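Long-range contacts in uncharacterized protein (Bacteroides ovatus, PDB 3P02), which is of unknown function but links an N-terminal domain resembling the E-set beta-sandwich fold to a C-terminal domain built on a large antiparallel beta-sheet: residues Q8-I13 with R141-T146; V57-R62 with K94-P99; L124-C129 with A147-I152. One frame throughout, in Å; residues are numbered along the deposited sequence.

Overall arrangement
Along the chain, contact 2 (57-62 with 94-99) lies wholly between the two segments of contact 1 (8-13 with 141-146) and closes before contact 3 (124-129 with 147-152) opens, whereas contacts 1 and 3 interleave. Their centres are about 13 to 16 Å apart, all on the same side of the chain's centre. Contacts 2 and 3 belong to one mixed sheet, in which strand 122-130 pairs with both 55-61 and 146-154; contact 1 ties the N-terminal residues to the loop entering strand 146-154. Together they join the N-terminal segment, the strand pair 55-61/95-98 and strand 146-154 through strand 122-130; from 146-154 the chain continues to the ten-stranded C-terminal sheet.

Contact 1 of 3, residues Q8-I13 with R141-T146; sequences QFKQLI and RKYYRT
Phe9 faces Tyr143 with their CA atoms 7.5 Å apart and Ile13 faces Arg145 at a similar spacing, so the two backbones run past each other without strand pairing, and side chains fill the gap. The type I turn from Arg141 to Tyr144, closed by a bond from Tyr144 N to Arg141 O, presents Tyr143 to Phe9. Phe9 CB lies over one face of the Tyr143 ring, a CH-pi contact with CB 3.6 Å from the ring centroid and displaced toward the rim. The two rings are nearly parallel, their planes at 17°, but have slid so far apart that they barely overlap; the contact is therefore carried by the methylene. Lys142 CG lies over the opposite face of the Tyr143 ring, and Tyr143 OH is hydrogen-bonded to Asp6.

Contact 1 thus fastens the N-terminal segment, which runs into strand 13-15, to the loop that leads from strand 122-130 into strand 146-154, all strands of a probable E-set-like sandwich. Arg145 does this by gripping main-chain oxygens. The bend at chi2 (-54°) sets CD, which passes near Ile13 O; the guanidinium beyond lies between Leu12 CB on one face and Tyr143 CB on the other. NH2 donates to Phe9 O at 3.0 Å, almost straight (176°), within the guanidinium plane and on a carbonyl lone pair. The bond from NH1 to Ile13 O, 2.9 Å long, is more bent, and the donor stands above the plane of that carbonyl. NH1 also donates to a water at 2.8 Å, which is in turn hydrogen-bonded to Phe9 O. Leu12 CD1 approaches NH2 to 3.6 Å, while the Ile13 side chain packs against Val43, Val57 and Val128.

Contact 2 of 3, residues V57-R62 with K94-P99; sequences VSFSLR and KELTIP
Phe59 brings CE2 against Leu96, 3.7 Å from its CB, which lies in the ring plane at the edge. Phe59 CE2 also comes 3.5 Å from Leu96 CD1, but Leu96 is modelled in two conformers, so that detail is doubtful for its tip. The two side chains cross at about a right angle. Beside them, Val57 CG2 meets Ile98 CD1 at 3.6 Å; CG2 stands anti to the carbonyl carbon of Val57 because CG1 takes the position anti to N (chi1 -170°). Phe59, Val57, Leu96 and Ile98 thereby form one continuous apolar patch, while Ser58 and Glu95 point to the other face of the sheet.

The backbones are antiparallel: the axes of strands 57-61 and 95-98 make 150° between their N-to-C directions. Val57 and Leu96 form a hydrogen-bonded pair: Val57 N to Leu96 O is 2.8 Å, and Leu96 N to Val57 O is 3.0 Å. Ser58 and Glu95 are the adjoining non-hydrogen-bonded pair, and Phe59 N donates to Lys94 O at 2.9 Å. Glu95 CA and Ser58 CA add C-H...O contacts to Val57 O and Lys94 O.

The apolar patch packs on strands 36-45 and 104-112 of the four-stranded sheet through Val43, Leu107 and Ala105, consistent with the sandwich of an E-set domain, and strand 55-61 lies between strands 95-98 and 122-130.

Contact 3 of 3, residues L124-C129 with A147-I152; sequences LPLKVC and AVLRPI. With EDO (1,2-ethanediol), chain E.
Pro125 presents the CB of its ring to Val148 CG2 at 4.2 Å, on the face of the sheet where Leu61 and helix 65-74 also touch Pro125. The motif is a pair of antiparallel strands, 122-130 with 146-154, within the mixed sheet of what is probably an E-set-like domain. The second strand carries the chain on toward the C-terminal domain and pairs in parallel with strand 25-30.

Leu124 with Leu149 and Leu126 with Ala147 are hydrogen-bonded pairs, each with two bonds. Leu124 N to Leu149 O is 2.8 Å and its return bond, Leu149 N to Leu124 O, 2.9 Å. Leu126 N reaches Ala147 O at 2.8 Å and is nearly straight, at 171°. Pro125 sits at the non-hydrogen-bonded pair with Val148, a position that needs no N-H toward that strand; its CA makes a C-H...O contact to Ala147 O.

The opposite face holds Leu124, Leu126, Ala147 and Leu149, all buried. Leu126 CG stands anti to its carbonyl carbon (chi1 -54°), and CD1 beyond it meets Leu149 CD1 at 4.2 Å, the side chains crossing at about a right angle. Leu126 also touches Phe92, and Leu149 touches Thr25.

Farther along, the extended side chain of Lys127 hydrogen-bonds through NZ to Tyr136 O, and the same nitrogen makes a weak bond of 2.9 Å to O1 of a 1,2-ethanediol, probably from the crystallisation liquor.

Contact 1 of 3, residues Q8-I13 with R141-T146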
loop_
_atom_site.group_PDB
_atom_site.type_symbol
_atom_site.label_atom_id
_atom_site.label_comp_id
_atom_site.label_asym_id
_atom_site.label_seq_id
_atom_site.Cartn_x
_atom_site.Cartn_y
_atom_site.Cartn_z
ATOM N N GLN A 8 23.440 -29.708 -4.836
ATOM C CA GLN A 8 22.751 -29.823 -6.129
ATOM C C GLN A 8 21.640 -28.766 -6.235
ATOM O O GLN A 8 21.371 -28.255 -7.322
ATOM C CB GLN A 8 22.161 -31.233 -6.292
ATOM C CG GLN A 8 21.809 -31.618 -7.726
ATOM C CD GLN A 8 20.843 -32.782 -7.807
ATOM O OE1 GLN A 8 19.839 -32.727 -8.520
ATOM N NE2 GLN A 8 21.126 -33.871 -7.098
ATOM N N PHE A 9 20.997 -28.445 -5.108
ATOM C CA PHE A 9 19.936 -27.443 -5.076
ATOM C C PHE A 9 20.524 -26.050 -4.808
ATOM O O PHE A 9 19.847 -25.038 -5.036
ATOM C CB PHE A 9 18.873 -27.812 -4.042
ATOM C CG PHE A 9 18.120 -29.067 -4.393
ATOM C CD1 PHE A 9 17.096 -29.045 -5.333
ATOM C CD2 PHE A 9 18.452 -30.281 -3.807
ATOM C CE1 PHE A 9 16.426 -30.218 -5.685
ATOM C CE2 PHE A 9 17.763 -31.449 -4.140
ATOM C CZ PHE A 9 16.754 -31.411 -5.078
ATOM N N LYS A 10 21.800 -26.015 -4.354
ATOM C CA LYS A 10 22.561 -24.791 -4.097
ATOM C C LYS A 10 23.572 -24.515 -5.260
ATOM O O LYS A 10 24.705 -24.049 -5.040
ATOM C CB LYS A 10 23.227 -24.792 -2.711
ATOM C CG LYS A 10 22.228 -24.457 -1.608
ATOM C CD LYS A 10 22.858 -23.723 -0.441
ATOM C CE LYS A 10 23.248 -24.643 0.690
ATOM N NZ LYS A 10 23.243 -23.926 1.989
ATOM N N GLN A 11 23.117 -24.789 -6.496
ATOM C CA GLN A 11 23.785 -24.497 -7.769
ATOM C C GLN A 11 22.697 -24.024 -8.749
ATOM O O GLN A 11 22.974 -23.690 -9.900
ATOM C CB GLN A 11 24.636 -25.668 -8.312
ATOM C CG GLN A 11 23.937 -27.022 -8.463
ATOM C CD GLN A 11 23.232 -27.267 -9.781
ATOM O OE1 GLN A 11 23.430 -26.570 -10.789
ATOM N NE2 GLN A 11 22.419 -28.316 -9.812
ATOM N N LEU A 12 21.453 -23.978 -8.249
ATOM C CA LEU A 12 20.276 -23.531 -8.968
ATOM C C LEU A 12 19.997 -22.063 -8.667
ATOM O O LEU A 12 20.717 -21.417 -7.895
ATOM C CB LEU A 12 19.063 -24.421 -8.661
ATOM C CG LEU A 12 19.241 -25.931 -9.013
ATOM C CD1 LEU A 12 18.052 -26.744 -8.535
ATOM C CD2 LEU A 12 19.465 -26.148 -10.512
ATOM N N ILE A 13 18.982 -21.529 -9.328
ATOM C CA ILE A 13 18.703 -20.097 -9.293
ATOM C C ILE A 13 17.558 -19.762 -8.353
ATOM O O ILE A 13 16.619 -20.534 -8.216
ATOM C CB ILE A 13 18.446 -19.670 -10.745
ATOM C CG1 ILE A 13 19.718 -19.988 -11.602
ATOM C CG2 ILE A 13 18.055 -18.191 -10.859
ATOM C CD1 ILE A 13 19.483 -20.111 -12.965
ATOM N N ARG A 141 10.324 -23.594 -1.296
ATOM C CA ARG A 141 10.276 -22.561 -0.268
ATOM C C ARG A 141 11.676 -22.360 0.359
ATOM O O ARG A 141 12.151 -21.214 0.464
ATOM C CB ARG A 141 9.233 -22.947 0.786
ATOM C CG ARG A 141 9.048 -21.972 1.932
ATOM C CD ARG A 141 7.936 -22.476 2.844
ATOM N NE ARG A 141 6.625 -22.067 2.361
ATOM C CZ ARG A 141 5.484 -22.380 2.966
ATOM N NH1 ARG A 141 5.489 -23.138 4.051
ATOM N NH2 ARG A 141 4.331 -21.952 2.480
ATOM N N LYS A 142 12.327 -23.466 0.746
ATOM C CA LYS A 142 13.645 -23.462 1.363
ATOM C C LYS A 142 14.659 -22.724 0.476
ATOM O O LYS A 142 15.468 -21.941 0.987
ATOM C CB LYS A 142 14.117 -24.895 1.649
ATOM C CG LYS A 142 15.554 -24.994 2.163
ATOM C CD LYS A 142 15.987 -26.433 2.365
ATOM C CE LYS A 142 17.488 -26.559 2.582
ATOM N NZ LYS A 142 17.963 -25.833 3.796
ATOM N N TYR A 143 14.570 -22.945 -0.843
ATOM C CA TYR A 143 15.529 -22.389 -1.789
ATOM C C TYR A 143 15.073 -21.108 -2.462
ATOM O O TYR A 143 15.701 -20.708 -3.438
ATOM C CB TYR A 143 15.893 -23.437 -2.831
ATOM C CG TYR A 143 16.644 -24.589 -2.206
ATOM C CD1 TYR A 143 17.911 -24.403 -1.648
ATOM C CD2 TYR A 143 16.074 -25.857 -2.129
ATOM C CE1 TYR A 143 18.584 -25.448 -1.019
ATOM C CE2 TYR A 143 16.745 -26.911 -1.516
ATOM C CZ TYR A 143 17.996 -26.700 -0.953
ATOM O OH TYR A 143 18.664 -27.740 -0.356
ATOM N N TYR A 144 14.042 -20.436 -1.925
ATOM C CA TYR A 144 13.565 -19.138 -2.396
ATOM C C TYR A 144 13.337 -19.100 -3.913
ATOM O O TYR A 144 13.708 -18.114 -4.566
ATOM C CB TYR A 144 14.551 -18.014 -1.978
ATOM C CG TYR A 144 14.961 -18.071 -0.525
ATOM C CD1 TYR A 144 14.132 -17.571 0.472
ATOM C CD2 TYR A 144 16.157 -18.673 -0.141
ATOM C CE1 TYR A 144 14.483 -17.665 1.821
ATOM C CE2 TYR A 144 16.518 -18.771 1.202
ATOM C CZ TYR A 144 15.689 -18.246 2.179
ATOM O OH TYR A 144 16.051 -18.328 3.507
ATOM N N ARG A 145 12.649 -20.113 -4.468
ATOM C CA ARG A 145 12.362 -20.098 -5.901
ATOM C C ARG A 145 11.247 -19.113 -6.265
ATOM O O ARG A 145 11.167 -18.726 -7.431
ATOM C CB ARG A 145 11.929 -21.489 -6.418
ATOM C CG ARG A 145 12.893 -22.616 -6.175
ATOM C CD ARG A 145 14.297 -22.380 -6.689
ATOM N NE ARG A 145 15.046 -23.597 -6.375
ATOM C CZ ARG A 145 16.346 -23.663 -6.122
ATOM N NH1 ARG A 145 17.101 -22.567 -6.189
ATOM N NH2 ARG A 145 16.894 -24.814 -5.751
ATOM N N THR A 146 10.418 -18.717 -5.295
ATOM C CA THR A 146 9.234 -17.879 -5.498
ATOM C C THR A 146 9.270 -16.611 -4.638
ATOM O O THR A 146 9.518 -16.669 -3.434
ATOM C CB THR A 146 7.983 -18.744 -5.204
ATOM O OG1 THR A 146 8.001 -19.809 -6.156
ATOM C CG2 THR A 146 6.668 -17.981 -5.360
HETATM O O HOH W 1 19.648 -22.188 -5.064
#

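Contact 2 of 3, residues V57-R62 with K94-P99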
loop_
_atom_site.group_PDB
_atom_site.type_symbol
_atom_site.label_atom_id
_atom_site.label_comp_id
_atom_site.label_asym_id
_atom_site.label_seq_id
_atom_site.Cartn_x
_atom_site.Cartn_y
_atom_site.Cartn_z
ATOM N N VAL A 57 16.974 -18.917 -18.021
ATOM C CA VAL A 57 16.080 -18.867 -16.879
ATOM C C VAL A 57 14.688 -18.450 -17.301
ATOM O O VAL A 57 14.561 -17.578 -18.163
ATOM C CB VAL A 57 16.687 -17.855 -15.867
ATOM C CG1 VAL A 57 15.970 -17.925 -14.548
ATOM C CG2 VAL A 57 18.180 -18.134 -15.657
ATOM N N SER A 58 13.659 -19.101 -16.719
ATOM C CA SER A 58 12.271 -18.748 -17.005
ATOM C C SER A 58 11.605 -18.197 -15.756
ATOM O O SER A 58 11.926 -18.617 -14.637
ATOM C CB SER A 58 11.482 -19.933 -17.557
ATOM O OG SER A 58 11.024 -20.819 -16.554
ATOM N N PHE A 59 10.703 -17.244 -15.959
ATOM C CA PHE A 59 9.951 -16.600 -14.880
ATOM C C PHE A 59 8.499 -16.723 -15.201
ATOM O O PHE A 59 8.089 -16.458 -16.336
ATOM C CB PHE A 59 10.337 -15.123 -14.756
ATOM C CG PHE A 59 11.814 -14.906 -14.578
ATOM C CD1 PHE A 59 12.406 -15.044 -13.329
ATOM C CD2 PHE A 59 12.608 -14.523 -15.649
ATOM C CE1 PHE A 59 13.770 -14.801 -13.157
ATOM C CE2 PHE A 59 13.979 -14.322 -15.484
ATOM C CZ PHE A 59 14.553 -14.466 -14.239
ATOM N N SER A 60 7.706 -17.097 -14.220
ATOM C CA SER A 60 6.297 -17.234 -14.492
ATOM C C SER A 60 5.486 -16.857 -13.305
ATOM O O SER A 60 5.939 -16.961 -12.160
ATOM C CB SER A 60 5.972 -18.673 -14.885
ATOM O OG SER A 60 6.123 -19.548 -13.780
ATOM N N LEU A 61 4.244 -16.472 -13.588
ATOM C CA LEU A 61 3.250 -16.252 -12.567
ATOM C C LEU A 61 3.000 -17.617 -11.926
ATOM O O LEU A 61 2.779 -18.600 -12.653
ATOM C CB LEU A 61 1.998 -15.694 -13.246
ATOM C CG LEU A 61 0.761 -15.588 -12.377
ATOM C CD1 LEU A 61 0.864 -14.384 -11.469
ATOM C CD2 LEU A 61 -0.477 -15.494 -13.249
ATOM N N ARG A 62 3.119 -17.712 -10.596
ATOM C CA ARG A 62 2.960 -18.993 -9.902
ATOM C C ARG A 62 1.511 -19.091 -9.390
ATOM O O ARG A 62 1.115 -18.421 -8.436
ATOM C CB ARG A 62 4.035 -19.094 -8.814
ATOM C CG ARG A 62 4.176 -20.461 -8.206
ATOM C CD ARG A 62 4.454 -21.589 -9.190
ATOM N NE ARG A 62 4.026 -22.812 -8.505
ATOM C CZ ARG A 62 4.350 -24.050 -8.855
ATOM N NH1 ARG A 62 5.181 -24.270 -9.881
ATOM N NH2 ARG A 62 3.871 -25.086 -8.168
ATOM N N LYS A 94 9.576 -13.175 -19.792
ATOM C CA LYS A 94 9.373 -14.563 -19.370
ATOM C C LYS A 94 10.681 -15.338 -19.331
ATOM O O LYS A 94 10.741 -16.393 -18.715
ATOM C CB LYS A 94 8.358 -15.291 -20.267
ATOM C CG LYS A 94 6.981 -14.620 -20.310
ATOM C CD LYS A 94 6.319 -14.355 -18.922
ATOM C CE LYS A 94 5.795 -12.935 -18.874
ATOM N NZ LYS A 94 4.738 -12.723 -17.853
ATOM N N GLU A 95 11.722 -14.817 -19.981
ATOM C CA GLU A 95 13.028 -15.462 -20.041
ATOM C C GLU A 95 14.160 -14.478 -19.991
ATOM O O GLU A 95 14.032 -13.338 -20.432
ATOM C CB GLU A 95 13.182 -16.297 -21.325
ATOM C CG GLU A 95 12.373 -17.581 -21.319
ATOM C CD GLU A 95 12.466 -18.373 -22.606
ATOM O OE1 GLU A 95 13.094 -17.876 -23.570
ATOM O OE2 GLU A 95 11.919 -19.496 -22.649
ATOM N N LEU A 96 15.302 -14.979 -19.495
ATOM C CA LEU A 96 16.561 -14.252 -19.346
ATOM C C LEU A 96 17.719 -15.213 -19.461
ATOM O O LEU A 96 17.630 -16.338 -18.951
ATOM C CB LEU A 96 16.616 -13.579 -17.955
ATOM C CG LEU A 96 16.281 -12.088 -17.815
ATOM C CD1 LEU A 96 14.805 -11.853 -17.758
ATOM C CD2 LEU A 96 16.802 -11.565 -16.499
ATOM N N THR A 97 18.811 -14.770 -20.081
ATOM C CA THR A 97 20.030 -15.552 -20.147
ATOM C C THR A 97 20.982 -14.984 -19.101
ATOM O O THR A 97 21.180 -13.758 -19.041
ATOM C CB THR A 97 20.640 -15.538 -21.552
ATOM O OG1 THR A 97 19.777 -16.287 -22.406
ATOM C CG2 THR A 97 22.044 -16.161 -21.568
ATOM N N ILE A 98 21.499 -15.857 -18.220
ATOM C CA ILE A 98 22.516 -15.466 -17.257
ATOM C C ILE A 98 23.829 -16.039 -17.792
ATOM O O ILE A 98 23.986 -17.262 -17.822
ATOM C CB ILE A 98 22.236 -15.896 -15.794
ATOM C CG1 ILE A 98 20.842 -15.447 -15.309
ATOM C CG2 ILE A 98 23.359 -15.380 -14.871
ATOM C CD1 ILE A 98 20.464 -16.033 -13.904
ATOM N N PRO A 99 24.757 -15.190 -18.274
ATOM C CA PRO A 99 26.022 -15.719 -18.826
ATOM C C PRO A 99 26.850 -16.512 -17.819
ATOM O O PRO A 99 26.813 -16.234 -16.620
ATOM C CB PRO A 99 26.782 -14.452 -19.240
ATOM C CG PRO A 99 25.737 -13.402 -19.401
ATOM C CD PRO A 99 24.715 -13.714 -18.339
#

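Contact 3 of 3, residues L124-C129 with A147-I152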
loop_
_atom_site.group_PDB
_atom_site.type_symbol
_atom_site.label_atom_id
_atom_site.label_comp_id
_atom_site.label_asym_id
_atom_site.label_seq_id
_atom_site.Cartn_x
_atom_site.Cartn_y
_atom_site.Cartn_z
ATOM N N LEU A 124 1.698 -10.185 -6.620
ATOM C CA LEU A 124 2.209 -10.817 -7.824
ATOM C C LEU A 124 3.194 -11.941 -7.414
ATOM O O LEU A 124 4.305 -11.650 -6.951
ATOM C CB LEU A 124 2.892 -9.761 -8.726
ATOM C CG LEU A 124 3.574 -10.292 -9.983
ATOM C CD1 LEU A 124 2.572 -11.027 -10.913
ATOM C CD2 LEU A 124 4.316 -9.160 -10.729
ATOM N N PRO A 125 2.735 -13.214 -7.515
ATOM C CA PRO A 125 3.584 -14.344 -7.115
ATOM C C PRO A 125 4.395 -14.846 -8.314
ATOM O O PRO A 125 3.823 -15.179 -9.348
ATOM C CB PRO A 125 2.547 -15.371 -6.615
ATOM C CG PRO A 125 1.345 -15.157 -7.511
ATOM C CD PRO A 125 1.382 -13.662 -7.924
ATOM N N LEU A 126 5.727 -14.857 -8.207
ATOM C CA LEU A 126 6.586 -15.215 -9.337
ATOM C C LEU A 126 7.535 -16.303 -8.997
ATOM O O LEU A 126 8.161 -16.219 -7.944
ATOM C CB LEU A 126 7.445 -13.989 -9.749
ATOM C CG LEU A 126 6.711 -12.717 -10.049
ATOM C CD1 LEU A 126 7.696 -11.592 -10.273
ATOM C CD2 LEU A 126 5.855 -12.888 -11.277
ATOM N N LYS A 127 7.735 -17.257 -9.902
ATOM C CA LYS A 127 8.712 -18.303 -9.634
ATOM C C LYS A 127 9.764 -18.314 -10.729
ATOM O O LYS A 127 9.443 -18.092 -11.889
ATOM C CB LYS A 127 8.024 -19.689 -9.549
ATOM C CG LYS A 127 9.006 -20.826 -9.217
ATOM C CD LYS A 127 8.324 -22.156 -8.954
ATOM C CE LYS A 127 9.349 -23.189 -8.563
ATOM N NZ LYS A 127 8.738 -24.546 -8.397
ATOM N N VAL A 128 11.000 -18.607 -10.351
ATOM C CA VAL A 128 12.119 -18.743 -11.271
ATOM C C VAL A 128 12.414 -20.245 -11.425
ATOM O O VAL A 128 12.387 -20.981 -10.426
ATOM C CB VAL A 128 13.371 -17.894 -10.847
ATOM C CG1 VAL A 128 13.886 -18.249 -9.452
ATOM C CG2 VAL A 128 14.487 -18.005 -11.887
ATOM N N CYS A 129 12.689 -20.693 -12.685
ATOM C CA CYS A 129 12.935 -22.089 -13.055
ATOM C C CYS A 129 13.964 -22.151 -14.184
ATOM O O CYS A 129 14.255 -21.136 -14.799
ATOM C CB CYS A 129 11.609 -22.710 -13.495
ATOM S SG CYS A 129 11.573 -24.517 -13.474
ATOM N N ALA A 147 8.992 -15.468 -5.277
ATOM C CA ALA A 147 8.875 -14.157 -4.634
ATOM C C ALA A 147 7.431 -13.666 -4.770
ATOM O O ALA A 147 6.778 -13.932 -5.797
ATOM C CB ALA A 147 9.825 -13.165 -5.313
ATOM N N VAL A 148 6.903 -13.007 -3.735
ATOM C CA VAL A 148 5.546 -12.468 -3.817
ATOM C C VAL A 148 5.659 -10.965 -3.641
ATOM O O VAL A 148 6.092 -10.514 -2.576
ATOM C CB VAL A 148 4.572 -13.085 -2.803
ATOM C CG1 VAL A 148 3.177 -12.468 -2.991
ATOM C CG2 VAL A 148 4.518 -14.597 -2.961
ATOM N N LEU A 149 5.273 -10.191 -4.666
ATOM C CA LEU A 149 5.425 -8.744 -4.621
ATOM C C LEU A 149 4.098 -8.066 -4.388
ATOM O O LEU A 149 3.130 -8.371 -5.092
ATOM C CB LEU A 149 6.038 -8.219 -5.926
ATOM C CG LEU A 149 7.320 -8.919 -6.399
ATOM C CD1 LEU A 149 7.758 -8.307 -7.724
ATOM C CD2 LEU A 149 8.454 -8.753 -5.347
ATOM N N ARG A 150 4.064 -7.141 -3.412
ATOM C CA ARG A 150 2.861 -6.383 -3.067
ATOM C C ARG A 150 3.045 -4.921 -3.454
ATOM O O ARG A 150 3.843 -4.247 -2.795
ATOM C CB ARG A 150 2.587 -6.487 -1.557
ATOM C CG ARG A 150 1.108 -6.446 -1.234
ATOM C CD ARG A 150 0.787 -5.632 -0.015
ATOM N NE ARG A 150 -0.362 -4.765 -0.269
ATOM C CZ ARG A 150 -1.051 -4.137 0.671
ATOM N NH1 ARG A 150 -0.726 -4.283 1.951
ATOM N NH2 ARG A 150 -2.067 -3.360 0.344
ATOM N N PRO A 151 2.333 -4.374 -4.482
ATOM C CA PRO A 151 2.505 -2.940 -4.763
ATOM C C PRO A 151 1.854 -2.081 -3.672
ATOM O O PRO A 151 0.719 -2.351 -3.234
ATOM C CB PRO A 151 1.811 -2.724 -6.111
ATOM C CG PRO A 151 0.833 -3.875 -6.244
ATOM C CD PRO A 151 1.353 -5.013 -5.400
ATOM N N ILE A 152 2.592 -1.048 -3.222
ATOM C CA ILE A 152 2.134 -0.073 -2.226
ATOM C C ILE A 152 2.084 1.271 -2.927
ATOM O O ILE A 152 3.145 1.820 -3.208
ATOM C CB ILE A 152 3.081 -0.041 -0.982
ATOM C CG1 ILE A 152 3.224 -1.434 -0.332
ATOM C CG2 ILE A 152 2.653 1.020 0.060
ATOM C CD1 ILE A 152 1.862 -2.075 0.146
HETATM C C1 EDO E . 7.979 -25.238 -11.522
HETATM O O1 EDO E . 8.493 -26.298 -10.713
HETATM C C2 EDO E . 7.777 -25.693 -12.959
HETATM O O2 EDO E . 7.364 -24.564 -13.737
#